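Local coordinates for protein sugar kinase MJ0406 (Methanococcus jannaschii, PDB 2C4E) that phosphorylates nucleosides, preferably inosine, guanosine and cytidine, to their monophosphates with ATP and a divalent metal ion, as a homodimeric member of the ribokinase family, at residues Glu6-Val11 / Val50-Leu55; Ser158-Gln163 / Ser248-Phe253; Lys259-Glu264 / Pro288-Val293; Ala274-Glu279 / Val294-Lys299. All coordinates share one frame; numbering follows the deposited sequence. Where two conformers were deposited one is given.

Contact 1: residues Glu6-Val11 / Val50-Leu55; sequences EKITCV and VGIKKL
I8 of strand 7-11 and I52 of helix 44-54 are the nearest backbone neighbours, their CA atoms 8.0 Å apart, a helix packed on a sheet through side chains alone. I8 and C10, two residues apart on the strand, both point toward the helix, and I52 packs against both. Its CD1 methyl does most of the touching, with C10 SG at 3.7 Å and I8 CG2 at 3.8 Å. The far branch of I8 closes in: I8 CD1 lies 3.9 Å from I52 CD1 and 4.0 Å from I52 CG2, so both branches of each isoleucine take part. I52 extends CG1 away from its carbonyl carbon (chi1 -73°), and with CD1 carried outward (chi2 162°) the methyl arrives at the strand. Helix 245-258 also packs here, with L254 and V258 against I8 and S255 against I52. Strand 7-11 belongs to the large mixed sheet of the ribokinase fold, pairing with 58-62 on one side and 131-136 on the other. All three touching residues are buried, and the cysteine sulfur meets only a methyl across this interface; the chemistry is that of hydrophobic packing, fastening a helix to the sheet without a polar link between the segments.

Contact 2: residues Ser158-Gln163 / Ser248-Phe253; sequences SFDPGQ and SYRAGF
With D160 CG anti to the backbone N (chi1 -174°) and the R250 chain bent at chi2 (123°), carboxylate and guanidinium meet in a buried salt bridge between the loop after strand 156-159 and helix 245-258 of the ribokinase fold. The grip is side-on, both nitrogens going to one oxygen: R250 NE and NH2 donate to D160 OD2, NE at 2.9 Å and NH2 at 2.7 Å. NE meets the anti lone pair of that oxygen, whereas NH2 comes nearly in line with the C-O bond; neither N-H points straight at it. The two flat groups are nearly coplanar. The other carboxylate oxygen, OD1, turns back on its own loop and accepts from G162 N in an Asx turn, which, with the bonds to OD2, helps to fix the rotation of the carboxylate. R250 is inferred to stabilise the transition state; its NH2 also bonds OG1 of T214, an ATP-binding residue, and NH1 bonds the carbonyl O of G246. The D160 bridge is consistent with a second-shell residue that helps to position it. An alanine in place of D160 takes this acceptor from R250 NE and NH2 and would probably leave the guanidinium less firmly held, by T214 and G246, and the loop without its Asx turn. The G162 N to D160 OD1 bond is 2.8 Å long, the donor lying 36° out of the carboxylate plane.

Contact 3: residues Lys259-Glu264 / Pro288-Val293; sequences KGYDLE and PTWDKV
The indole of W290 carries K259 along one face, while Y261 approaches obliquely at the benzo end of the indole, near CZ2 and CH2. Y261 and W290 are close to parallel, their planes 15° apart, but so displaced that little of one ring lies over the other: the centroids of the tyrosine ring and the six-membered ring lie 5.6 Å apart, and the nearest atoms, Y261 CE1 and W290 CZ2, 3.4 Å. K259 uses its length to span the indole, sliding past it in the opposite direction. K259 CD stands 3.7 Å from the centroid of the W290 six-membered ring, a CH-pi contact almost on the ring normal, and K259 NZ lies 3.7 Å from the centroid of the five-membered ring in a cation-pi contact. A bend at the last torsion (chi4 -137°) sets the ammonium there, where its hydrogen-bond partner is the carbonyl O of L55. W290 CG is anti to the backbone N (chi1 -180°), which throws the indole out from the first turn of helix 290-299. That turn is capped by T289, whose OG1 accepts a weak bond from K292 N at 3.3 Å. This surface contact lies away from the annotated sites: it ties the link between helices 245-258 and 263-277, with Y261 also resting on A256, to the start of helix 290-299, whose W290 and V293 pack on I269 of helix 263-277.

Contact 4: residues Ala274-Glu279 / Val294-Lys299; sequences ASFVVE and VERLEK
R296 and E279 form an end-on salt bridge in which NH1 and NH2 of the arginine both donate to E279 OE2, each at 2.9 Å, joining 290-299, the last helix of this ribokinase-fold chain, to segment 274-279, where helix 263-277 gives way to loop. Both nitrogens reach the oxygen from the same face of the carboxylate, NH2 on its syn side and NH1 well above the plane. NH1 makes a second, straighter bond to S275 OG at 3.0 Å (166°), with the hydroxyl in the guanidinium plane; S275 OG is further engaged with the carbonyl of A272, one turn back, and E279 OE2 also accepts from G237 N. Beneath this polar edge the guanidinium lies flat on F276, its plane 9° from that of the ring. R296 CZ stands 3.6 Å from the ring centroid, a cation-pi stack. The chain of R296 is bent at chi3 (-85°), which turns the flat end across the phenyl ring, while CB and CD pass along the ring's CE1 side. A leucine in place of R296 removes the cation from F276 and would probably leave E279 without its countercharge and S275 OG without this donor. Polar edge and aromatic face thus fix the group from two directions, F276 itself being backed by P288. The nearest ring-to-guanidinium approaches include F276 CE2 to R296 NH2, at 3.4 Å.

Contacts 1, 2, 3 and 4 gather around the C-terminal helices 245-258, 263-277 and 290-299. Contacts 1 and 2, centres about 12 Å apart, reach the same large mixed sheet through strands 7-11 and 156-159, and L55, just after helix 44-54, packs on G252 of helix 245-258. Contact 3, about 13 Å from contact 1 centre to centre, is joined to it through L55. Contacts 3 and 4, centres about 11 Å apart, share helices 263-277 and 290-299, and their segments alternate along the chain; contact 1 closes before any other opens, and contact 2 before 3 and 4. Contact 2 holds R250, the inferred transition-state stabiliser, so the four contacts run from near that site out to the partly exposed helix 290-299.

Contact 1: residues Glu6-Val11 / Val50-Leu55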
loop_
_atom_site.group_PDB
_atom_site.type_symbol
_atom_site.label_atom_id
_atom_site.label_comp_id
_atom_site.label_asym_id
_atom_site.label_seq_id
_atom_site.Cartn_x
_atom_site.Cartn_y
_atom_site.Cartn_z
ATOM N N GLU A 6 18.320 -34.398 -5.889
ATOM C CA GLU A 6 17.121 -34.471 -4.991
ATOM C C GLU A 6 16.626 -33.162 -4.353
ATOM O O GLU A 6 16.584 -32.986 -3.131
ATOM C CB GLU A 6 17.348 -35.520 -3.890
ATOM C CG GLU A 6 17.279 -36.956 -4.396
ATOM C CD GLU A 6 17.910 -37.965 -3.446
ATOM O OE1 GLU A 6 18.319 -37.584 -2.328
ATOM O OE2 GLU A 6 17.999 -39.152 -3.824
ATOM N N LYS A 7 16.145 -32.288 -5.240
ATOM C CA LYS A 7 15.978 -30.915 -4.856
ATOM C C LYS A 7 14.966 -30.342 -5.847
ATOM O O LYS A 7 14.689 -30.912 -6.895
ATOM C CB LYS A 7 17.346 -30.222 -4.912
ATOM C CG LYS A 7 17.499 -28.795 -4.327
ATOM C CD LYS A 7 18.988 -28.413 -4.189
ATOM C CE LYS A 7 19.228 -27.209 -3.264
ATOM N NZ LYS A 7 20.673 -26.788 -3.203
ATOM N N ILE A 8 14.384 -29.228 -5.469
ATOM C CA ILE A 8 13.417 -28.548 -6.300
ATOM C C ILE A 8 13.816 -27.091 -6.397
ATOM O O ILE A 8 14.128 -26.472 -5.388
ATOM C CB ILE A 8 12.008 -28.650 -5.680
ATOM C CG1 ILE A 8 11.609 -30.124 -5.551
ATOM C CG2 ILE A 8 10.997 -27.876 -6.537
ATOM C CD1 ILE A 8 10.293 -30.358 -4.847
ATOM N N THR A 9 13.813 -26.567 -7.616
ATOM C CA THR A 9 14.001 -25.155 -7.891
ATOM C C THR A 9 12.631 -24.518 -8.046
ATOM O O THR A 9 11.790 -25.047 -8.759
ATOM C CB THR A 9 14.758 -24.970 -9.213
ATOM O OG1 THR A 9 16.044 -25.614 -9.152
ATOM C CG2 THR A 9 15.057 -23.491 -9.447
ATOM N N CYS A 10 12.378 -23.433 -7.327
ATOM C CA CYS A 10 11.163 -22.654 -7.492
ATOM C C CYS A 10 11.504 -21.323 -8.116
ATOM O O CYS A 10 12.360 -20.615 -7.605
ATOM C CB CYS A 10 10.504 -22.391 -6.152
ATOM S SG CYS A 10 9.931 -23.909 -5.367
ATOM N N VAL A 11 10.831 -21.005 -9.216
ATOM C CA VAL A 11 11.092 -19.819 -10.000
ATOM C C VAL A 11 9.853 -18.937 -9.921
ATOM O O VAL A 11 8.714 -19.392 -10.087
ATOM C CB VAL A 11 11.354 -20.173 -11.488
ATOM C CG1 VAL A 11 11.521 -18.923 -12.322
ATOM C CG2 VAL A 11 12.566 -21.089 -11.625
ATOM N N VAL A 50 9.534 -22.511 0.539
ATOM C CA VAL A 50 9.519 -22.636 1.991
ATOM C C VAL A 50 8.700 -23.848 2.426
ATOM O O VAL A 50 9.126 -24.582 3.307
ATOM C CB VAL A 50 9.031 -21.329 2.671
ATOM C CG1 VAL A 50 8.868 -21.518 4.190
ATOM C CG2 VAL A 50 10.002 -20.212 2.409
ATOM N N GLY A 51 7.542 -24.074 1.807
ATOM C CA GLY A 51 6.740 -25.261 2.095
ATOM C C GLY A 51 7.477 -26.555 1.797
ATOM O O GLY A 51 7.391 -27.529 2.552
ATOM N N ILE A 52 8.208 -26.569 0.691
ATOM C CA ILE A 52 8.993 -27.742 0.294
ATOM C C ILE A 52 10.051 -28.016 1.350
ATOM O O ILE A 52 10.211 -29.149 1.807
ATOM C CB ILE A 52 9.623 -27.524 -1.094
ATOM C CG1 ILE A 52 8.530 -27.607 -2.173
ATOM C CG2 ILE A 52 10.720 -28.543 -1.351
ATOM C CD1 ILE A 52 8.943 -26.989 -3.493
ATOM N N LYS A 53 10.742 -26.965 1.775
ATOM C CA LYS A 53 11.829 -27.104 2.744
ATOM C C LYS A 53 11.299 -27.585 4.084
ATOM O O LYS A 53 11.921 -28.410 4.727
ATOM C CB LYS A 53 12.589 -25.794 2.909
ATOM C CG LYS A 53 13.848 -25.911 3.770
ATOM C CD LYS A 53 14.937 -26.782 3.104
ATOM C CE LYS A 53 16.199 -26.813 3.935
ATOM N NZ LYS A 53 17.382 -27.354 3.197
ATOM N N LYS A 54 10.144 -27.064 4.485
ATOM C CA LYS A 54 9.506 -27.459 5.738
ATOM C C LYS A 54 9.147 -28.942 5.734
ATOM O O LYS A 54 9.177 -29.577 6.782
ATOM C CB LYS A 54 8.255 -26.608 5.994
ATOM C CG LYS A 54 8.548 -25.281 6.705
ATOM C CD LYS A 54 8.963 -25.529 8.177
ATOM C CE LYS A 54 7.977 -24.963 9.218
ATOM N NZ LYS A 54 7.548 -26.006 10.195
ATOM N N LEU A 55 8.809 -29.471 4.554
ATOM C CA LEU A 55 8.528 -30.905 4.365
ATOM C C LEU A 55 9.783 -31.783 4.239
ATOM O O LEU A 55 9.679 -32.978 3.985
ATOM C CB LEU A 55 7.623 -31.115 3.149
ATOM C CG LEU A 55 6.227 -30.514 3.312
ATOM C CD1 LEU A 55 5.494 -30.500 1.987
ATOM C CD2 LEU A 55 5.441 -31.241 4.382
#

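Contact 2: residues Ser158-Gln163 / Ser248-Phe253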
loop_
_atom_site.group_PDB
_atom_site.type_symbol
_atom_site.label_atom_id
_atom_site.label_comp_id
_atom_site.label_asym_id
_atom_site.label_seq_id
_atom_site.Cartn_x
_atom_site.Cartn_y
_atom_site.Cartn_z
ATOM N N SER A 158 7.454 -28.314 -13.598
ATOM C CA SER A 158 6.144 -28.116 -12.993
ATOM C C SER A 158 5.754 -26.659 -13.246
ATOM O O SER A 158 6.587 -25.767 -13.146
ATOM C CB SER A 158 6.203 -28.434 -11.494
ATOM O OG SER A 158 5.009 -28.046 -10.825
ATOM N N PHE A 159 4.489 -26.421 -13.582
ATOM C CA PHE A 159 4.030 -25.090 -13.999
ATOM C C PHE A 159 2.604 -24.870 -13.548
ATOM O O PHE A 159 1.760 -25.741 -13.681
ATOM C CB PHE A 159 4.103 -24.973 -15.533
ATOM C CG PHE A 159 3.547 -23.708 -16.088
ATOM C CD1 PHE A 159 4.043 -22.485 -15.672
ATOM C CD2 PHE A 159 2.536 -23.736 -17.043
ATOM C CE1 PHE A 159 3.531 -21.295 -16.201
ATOM C CE2 PHE A 159 2.008 -22.541 -17.560
ATOM C CZ PHE A 159 2.514 -21.335 -17.137
ATOM N N ASP A 160 2.332 -23.690 -13.031
ATOM C CA ASP A 160 0.955 -23.278 -12.840
ATOM C C ASP A 160 0.871 -21.835 -13.294
ATOM O O ASP A 160 1.492 -20.996 -12.684
ATOM C CB ASP A 160 0.545 -23.388 -11.380
ATOM C CG ASP A 160 -0.946 -23.095 -11.152
ATOM O OD1 ASP A 160 -1.626 -22.358 -11.927
ATOM O OD2 ASP A 160 -1.544 -23.581 -10.193
ATOM N N PRO A 161 0.103 -21.545 -14.337
ATOM C CA PRO A 161 -0.007 -20.162 -14.812
ATOM C C PRO A 161 -0.611 -19.223 -13.758
ATOM O O PRO A 161 -0.333 -18.030 -13.800
ATOM C CB PRO A 161 -0.936 -20.287 -16.011
ATOM C CG PRO A 161 -1.711 -21.542 -15.757
ATOM C CD PRO A 161 -0.758 -22.457 -15.115
ATOM N N GLY A 162 -1.426 -19.753 -12.851
ATOM C CA GLY A 162 -2.046 -18.968 -11.798
ATOM C C GLY A 162 -2.699 -17.686 -12.298
ATOM O O GLY A 162 -3.340 -17.655 -13.351
ATOM N N GLN A 163 -2.495 -16.606 -11.552
ATOM C CA GLN A 163 -3.089 -15.307 -11.896
ATOM C C GLN A 163 -2.420 -14.642 -13.104
ATOM O O GLN A 163 -2.932 -13.636 -13.612
ATOM C CB GLN A 163 -3.052 -14.361 -10.689
ATOM C CG GLN A 163 -3.887 -14.833 -9.494
ATOM C CD GLN A 163 -5.385 -14.629 -9.674
ATOM O OE1 GLN A 163 -5.847 -14.222 -10.742
ATOM N NE2 GLN A 163 -6.147 -14.915 -8.626
ATOM N N SER A 248 0.798 -24.162 -1.107
ATOM C CA SER A 248 1.119 -25.236 -0.176
ATOM C C SER A 248 0.739 -26.612 -0.708
ATOM O O SER A 248 1.436 -27.576 -0.430
ATOM C CB SER A 248 0.472 -25.004 1.185
ATOM O OG SER A 248 -0.920 -25.206 1.123
ATOM N N TYR A 249 -0.346 -26.699 -1.473
ATOM C CA TYR A 249 -0.726 -27.946 -2.120
ATOM C C TYR A 249 0.362 -28.352 -3.103
ATOM O O TYR A 249 0.733 -29.501 -3.169
ATOM C CB TYR A 249 -2.038 -27.791 -2.884
ATOM C CG TYR A 249 -2.502 -29.046 -3.609
ATOM C CD1 TYR A 249 -3.522 -29.847 -3.076
ATOM C CD2 TYR A 249 -1.954 -29.424 -4.835
ATOM C CE1 TYR A 249 -3.946 -30.990 -3.721
ATOM C CE2 TYR A 249 -2.393 -30.581 -5.500
ATOM C CZ TYR A 249 -3.396 -31.348 -4.936
ATOM O OH TYR A 249 -3.843 -32.489 -5.586
ATOM N N ARG A 250 0.831 -27.401 -3.909
ATOM C CA ARG A 250 1.913 -27.669 -4.843
ATOM C C ARG A 250 3.203 -28.061 -4.112
ATOM O O ARG A 250 3.860 -29.011 -4.514
ATOM C CB ARG A 250 2.109 -26.482 -5.795
ATOM C CG ARG A 250 0.983 -26.373 -6.832
ATOM C CD ARG A 250 0.271 -25.059 -6.833
ATOM N NE ARG A 250 -0.830 -24.973 -7.792
ATOM C CZ ARG A 250 -2.118 -25.137 -7.513
ATOM N NH1 ARG A 250 -2.529 -25.457 -6.291
ATOM N NH2 ARG A 250 -3.021 -24.996 -8.482
ATOM N N ALA A 251 3.526 -27.373 -3.020
ATOM C CA ALA A 251 4.680 -27.714 -2.199
ATOM C C ALA A 251 4.607 -29.157 -1.715
ATOM O O ALA A 251 5.577 -29.903 -1.821
ATOM C CB ALA A 251 4.812 -26.747 -1.020
ATOM N N GLY A 252 3.445 -29.562 -1.216
ATOM C CA GLY A 252 3.253 -30.912 -0.723
ATOM C C GLY A 252 3.330 -31.944 -1.829
ATOM O O GLY A 252 3.990 -32.978 -1.678
ATOM N N PHE A 253 2.659 -31.652 -2.947
ATOM C CA PHE A 253 2.593 -32.572 -4.078
ATOM C C PHE A 253 3.994 -32.857 -4.624
ATOM O O PHE A 253 4.380 -33.986 -4.827
ATOM C CB PHE A 253 1.722 -31.965 -5.172
ATOM C CG PHE A 253 1.375 -32.913 -6.276
ATOM C CD1 PHE A 253 0.102 -33.448 -6.351
ATOM C CD2 PHE A 253 2.299 -33.246 -7.257
ATOM C CE1 PHE A 253 -0.230 -34.328 -7.351
ATOM C CE2 PHE A 253 1.957 -34.132 -8.269
ATOM C CZ PHE A 253 0.674 -34.658 -8.308
#

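Contact 3: residues Lys259-Glu264 / Pro288-Val293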
loop_
_atom_site.group_PDB
_atom_site.type_symbol
_atom_site.label_atom_id
_atom_site.label_comp_id
_atom_site.label_asym_id
_atom_site.label_seq_id
_atom_site.Cartn_x
_atom_site.Cartn_y
_atom_site.Cartn_z
ATOM N N LYS A 259 10.123 -37.344 -2.979
ATOM C CA LYS A 259 10.293 -38.375 -1.955
ATOM C C LYS A 259 9.887 -39.774 -2.454
ATOM O O LYS A 259 10.069 -40.761 -1.741
ATOM C CB LYS A 259 9.521 -38.012 -0.692
ATOM C CG LYS A 259 10.183 -36.918 0.125
ATOM C CD LYS A 259 9.349 -36.501 1.320
ATOM C CE LYS A 259 10.065 -35.427 2.124
ATOM N NZ LYS A 259 9.990 -35.630 3.590
ATOM N N GLY A 260 9.331 -39.858 -3.660
ATOM C CA GLY A 260 9.197 -41.124 -4.371
ATOM C C GLY A 260 7.869 -41.834 -4.210
ATOM O O GLY A 260 7.772 -43.047 -4.401
ATOM N N TYR A 261 6.829 -41.079 -3.889
ATOM C CA TYR A 261 5.498 -41.647 -3.737
ATOM C C TYR A 261 4.732 -41.580 -5.059
ATOM O O TYR A 261 5.079 -40.806 -5.949
ATOM C CB TYR A 261 4.733 -40.885 -2.654
ATOM C CG TYR A 261 5.387 -40.970 -1.302
ATOM C CD1 TYR A 261 6.097 -39.894 -0.774
ATOM C CD2 TYR A 261 5.295 -42.126 -0.543
ATOM C CE1 TYR A 261 6.713 -39.979 0.462
ATOM C CE2 TYR A 261 5.903 -42.218 0.706
ATOM C CZ TYR A 261 6.610 -41.132 1.197
ATOM O OH TYR A 261 7.197 -41.186 2.441
ATOM N N ASP A 262 3.694 -42.389 -5.162
ATOM C CA ASP A 262 2.845 -42.406 -6.358
ATOM C C ASP A 262 1.983 -41.135 -6.398
ATOM O O ASP A 262 1.893 -40.387 -5.418
ATOM C CB ASP A 262 2.061 -43.728 -6.505
ATOM C CG ASP A 262 0.882 -43.861 -5.555
ATOM O OD1 ASP A 262 0.759 -43.120 -4.562
ATOM O OD2 ASP A 262 0.000 -44.735 -5.733
ATOM N N LEU A 263 1.414 -40.845 -7.562
ATOM C CA LEU A 263 0.759 -39.553 -7.734
ATOM C C LEU A 263 -0.442 -39.391 -6.823
ATOM O O LEU A 263 -0.709 -38.293 -6.352
ATOM C CB LEU A 263 0.369 -39.324 -9.196
ATOM C CG LEU A 263 1.581 -39.180 -10.125
ATOM C CD1 LEU A 263 1.142 -39.034 -11.568
ATOM C CD2 LEU A 263 2.500 -38.025 -9.782
ATOM N N GLU A 264 -1.166 -40.475 -6.536
ATOM C CA GLU A 264 -2.284 -40.361 -5.619
ATOM C C GLU A 264 -1.802 -39.877 -4.258
ATOM O O GLU A 264 -2.379 -38.965 -3.684
ATOM C CB GLU A 264 -3.038 -41.677 -5.447
ATOM C CG GLU A 264 -4.191 -41.569 -4.468
ATOM C CD GLU A 264 -5.139 -42.753 -4.520
ATOM O OE1 GLU A 264 -4.787 -43.783 -5.124
ATOM O OE2 GLU A 264 -6.246 -42.642 -3.958
ATOM N N PRO A 288 3.440 -26.916 7.586
ATOM C CA PRO A 288 3.703 -28.092 8.415
ATOM C C PRO A 288 4.980 -28.862 8.054
ATOM O O PRO A 288 5.516 -28.737 6.948
ATOM C CB PRO A 288 2.483 -28.962 8.136
ATOM C CG PRO A 288 2.197 -28.692 6.691
ATOM C CD PRO A 288 2.519 -27.226 6.474
ATOM N N THR A 289 5.430 -29.680 8.999
ATOM C CA THR A 289 6.475 -30.659 8.751
ATOM C C THR A 289 5.888 -31.891 8.088
ATOM O O THR A 289 4.678 -32.103 8.107
ATOM C CB THR A 289 7.132 -31.111 10.049
ATOM O OG1 THR A 289 6.152 -31.721 10.908
ATOM C CG2 THR A 289 7.683 -29.934 10.842
ATOM N N TRP A 290 6.773 -32.722 7.555
ATOM C CA TRP A 290 6.393 -33.956 6.892
ATOM C C TRP A 290 5.626 -34.889 7.831
ATOM O O TRP A 290 4.551 -35.379 7.499
ATOM C CB TRP A 290 7.634 -34.675 6.358
ATOM C CG TRP A 290 7.253 -35.928 5.671
ATOM C CD1 TRP A 290 7.326 -37.195 6.171
ATOM C CD2 TRP A 290 6.673 -36.040 4.373
ATOM N NE1 TRP A 290 6.848 -38.093 5.247
ATOM C CE2 TRP A 290 6.439 -37.408 4.133
ATOM C CE3 TRP A 290 6.360 -35.122 3.363
ATOM C CZ2 TRP A 290 5.884 -37.874 2.945
ATOM C CZ3 TRP A 290 5.806 -35.587 2.183
ATOM C CH2 TRP A 290 5.581 -36.946 1.980
ATOM N N ASP A 291 6.180 -35.135 9.007
ATOM C CA ASP A 291 5.529 -36.059 9.932
ATOM C C ASP A 291 4.158 -35.542 10.355
ATOM O O ASP A 291 3.238 -36.331 10.521
ATOM C CB ASP A 291 6.406 -36.356 11.150
ATOM C CG ASP A 291 7.605 -37.228 10.812
ATOM O OD1 ASP A 291 7.685 -37.788 9.682
ATOM O OD2 ASP A 291 8.526 -37.408 11.630
ATOM N N LYS A 292 4.005 -34.224 10.492
ATOM C CA LYS A 292 2.710 -33.656 10.868
ATOM C C LYS A 292 1.673 -33.832 9.757
ATOM O O LYS A 292 0.489 -34.055 10.034
ATOM C CB LYS A 292 2.830 -32.169 11.246
ATOM C CG LYS A 292 3.522 -31.919 12.578
ATOM C CD LYS A 292 2.582 -32.098 13.764
ATOM C CE LYS A 292 3.336 -32.036 15.087
ATOM N NZ LYS A 292 2.507 -32.495 16.236
ATOM N N VAL A 293 2.115 -33.727 8.505
ATOM C CA VAL A 293 1.225 -33.920 7.372
ATOM C C VAL A 293 0.806 -35.382 7.272
ATOM O O VAL A 293 -0.372 -35.684 7.054
ATOM C CB VAL A 293 1.892 -33.464 6.065
ATOM C CG1 VAL A 293 1.159 -33.997 4.853
ATOM C CG2 VAL A 293 1.957 -31.951 6.024
#

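Contact 4: residues Ala274-Glu279 / Val294-Lys299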
loop_
_atom_site.group_PDB
_atom_site.type_symbol
_atom_site.label_atom_id
_atom_site.label_comp_id
_atom_site.label_asym_id
_atom_site.label_seq_id
_atom_site.Cartn_x
_atom_site.Cartn_y
_atom_site.Cartn_z
ATOM N N ALA A 274 -2.123 -28.314 2.525
ATOM C CA ALA A 274 -2.991 -27.154 2.366
ATOM C C ALA A 274 -3.910 -26.953 3.551
ATOM O O ALA A 274 -4.273 -25.818 3.869
ATOM C CB ALA A 274 -3.824 -27.283 1.093
ATOM N N SER A 275 -4.282 -28.051 4.209
ATOM C CA SER A 275 -5.179 -27.991 5.359
ATOM C C SER A 275 -4.531 -27.315 6.570
ATOM O O SER A 275 -5.240 -26.798 7.429
ATOM C CB SER A 275 -5.685 -29.392 5.732
ATOM O OG SER A 275 -4.702 -30.149 6.423
ATOM N N PHE A 276 -3.197 -27.325 6.645
ATOM C CA PHE A 276 -2.483 -26.628 7.721
ATOM C C PHE A 276 -2.351 -25.131 7.467
ATOM O O PHE A 276 -2.493 -24.316 8.383
ATOM C CB PHE A 276 -1.078 -27.195 7.910
ATOM C CG PHE A 276 -1.034 -28.449 8.704
ATOM C CD1 PHE A 276 -0.950 -29.684 8.071
ATOM C CD2 PHE A 276 -1.061 -28.410 10.085
ATOM C CE1 PHE A 276 -0.914 -30.847 8.813
ATOM C CE2 PHE A 276 -1.022 -29.572 10.823
ATOM C CZ PHE A 276 -0.945 -30.794 10.182
ATOM N N VAL A 277 -2.033 -24.772 6.229
ATOM C CA VAL A 277 -1.675 -23.388 5.924
ATOM C C VAL A 277 -2.872 -22.462 6.079
ATOM O O VAL A 277 -2.733 -21.332 6.544
ATOM C CB VAL A 277 -1.041 -23.268 4.516
ATOM C CG1 VAL A 277 -0.698 -21.823 4.194
ATOM C CG2 VAL A 277 0.195 -24.097 4.474
ATOM N N VAL A 278 -4.054 -22.951 5.726
ATOM C CA VAL A 278 -5.279 -22.168 5.884
ATOM C C VAL A 278 -5.666 -21.851 7.334
ATOM O O VAL A 278 -6.590 -21.071 7.560
ATOM C CB VAL A 278 -6.495 -22.835 5.185
ATOM C CG1 VAL A 278 -6.273 -22.912 3.697
ATOM C CG2 VAL A 278 -6.782 -24.224 5.757
ATOM N N GLU A 279 -4.971 -22.432 8.310
ATOM C CA GLU A 279 -5.311 -22.232 9.723
ATOM C C GLU A 279 -4.738 -20.949 10.332
ATOM O O GLU A 279 -5.050 -20.621 11.482
ATOM C CB GLU A 279 -4.859 -23.430 10.562
ATOM C CG GLU A 279 -5.454 -24.749 10.107
ATOM C CD GLU A 279 -5.060 -25.922 10.982
ATOM O OE1 GLU A 279 -4.204 -25.763 11.883
ATOM O OE2 GLU A 279 -5.628 -27.009 10.773
ATOM N N VAL A 294 1.762 -36.289 7.440
ATOM C CA VAL A 294 1.444 -37.716 7.394
ATOM C C VAL A 294 0.442 -38.057 8.499
ATOM O O VAL A 294 -0.515 -38.799 8.267
ATOM C CB VAL A 294 2.728 -38.588 7.477
ATOM C CG1 VAL A 294 2.379 -40.066 7.598
ATOM C CG2 VAL A 294 3.595 -38.351 6.237
ATOM N N GLU A 295 0.638 -37.484 9.682
ATOM C CA GLU A 295 -0.242 -37.733 10.826
ATOM C C GLU A 295 -1.675 -37.286 10.557
ATOM O O GLU A 295 -2.630 -37.946 10.966
ATOM C CB GLU A 295 0.302 -37.018 12.066
ATOM C CG GLU A 295 -0.375 -37.373 13.378
ATOM C CD GLU A 295 0.165 -36.560 14.545
ATOM O OE1 GLU A 295 0.629 -35.421 14.319
ATOM O OE2 GLU A 295 0.129 -37.058 15.690
ATOM N N ARG A 296 -1.831 -36.167 9.860
ATOM C CA ARG A 296 -3.163 -35.629 9.611
ATOM C C ARG A 296 -3.933 -36.478 8.606
ATOM O O ARG A 296 -5.129 -36.688 8.780
ATOM C CB ARG A 296 -3.101 -34.181 9.146
ATOM C CG ARG A 296 -4.460 -33.554 9.066
ATOM C CD ARG A 296 -4.435 -32.072 8.932
ATOM N NE ARG A 296 -4.321 -31.397 10.219
ATOM C CZ ARG A 296 -4.413 -30.079 10.364
ATOM N NH1 ARG A 296 -4.624 -29.316 9.304
ATOM N NH2 ARG A 296 -4.314 -29.525 11.568
ATOM N N LEU A 297 -3.245 -36.975 7.579
ATOM C CA LEU A 297 -3.829 -37.927 6.631
ATOM C C LEU A 297 -4.221 -39.243 7.284
ATOM O O LEU A 297 -5.111 -39.932 6.800
ATOM C CB LEU A 297 -2.848 -38.248 5.498
ATOM C CG LEU A 297 -2.699 -37.269 4.342
ATOM C CD1 LEU A 297 -1.642 -37.789 3.378
ATOM C CD2 LEU A 297 -4.028 -37.051 3.630
ATOM N N GLU A 298 -3.525 -39.602 8.359
ATOM C CA GLU A 298 -3.800 -40.836 9.079
ATOM C C GLU A 298 -5.156 -40.733 9.775
ATOM O O GLU A 298 -5.817 -41.746 9.987
ATOM C CB GLU A 298 -2.691 -41.129 10.098
ATOM C CG GLU A 298 -2.734 -42.537 10.684
ATOM C CD GLU A 298 -1.723 -42.748 11.799
ATOM O OE1 GLU A 298 -0.977 -41.799 12.132
ATOM O OE2 GLU A 298 -1.672 -43.869 12.348
ATOM N N LYS A 299 -5.557 -39.506 10.122
ATOM C CA LYS A 299 -6.874 -39.234 10.710
ATOM C C LYS A 299 -8.008 -39.088 9.682
ATOM O O LYS A 299 -9.157 -39.408 9.990
ATOM C CB LYS A 299 -6.826 -37.954 11.559
ATOM C CG LYS A 299 -5.923 -38.028 12.782
ATOM C CD LYS A 299 -6.652 -37.579 14.051
ATOM C CE LYS A 299 -5.864 -37.931 15.303
ATOM N NZ LYS A 299 -6.503 -37.385 16.533
#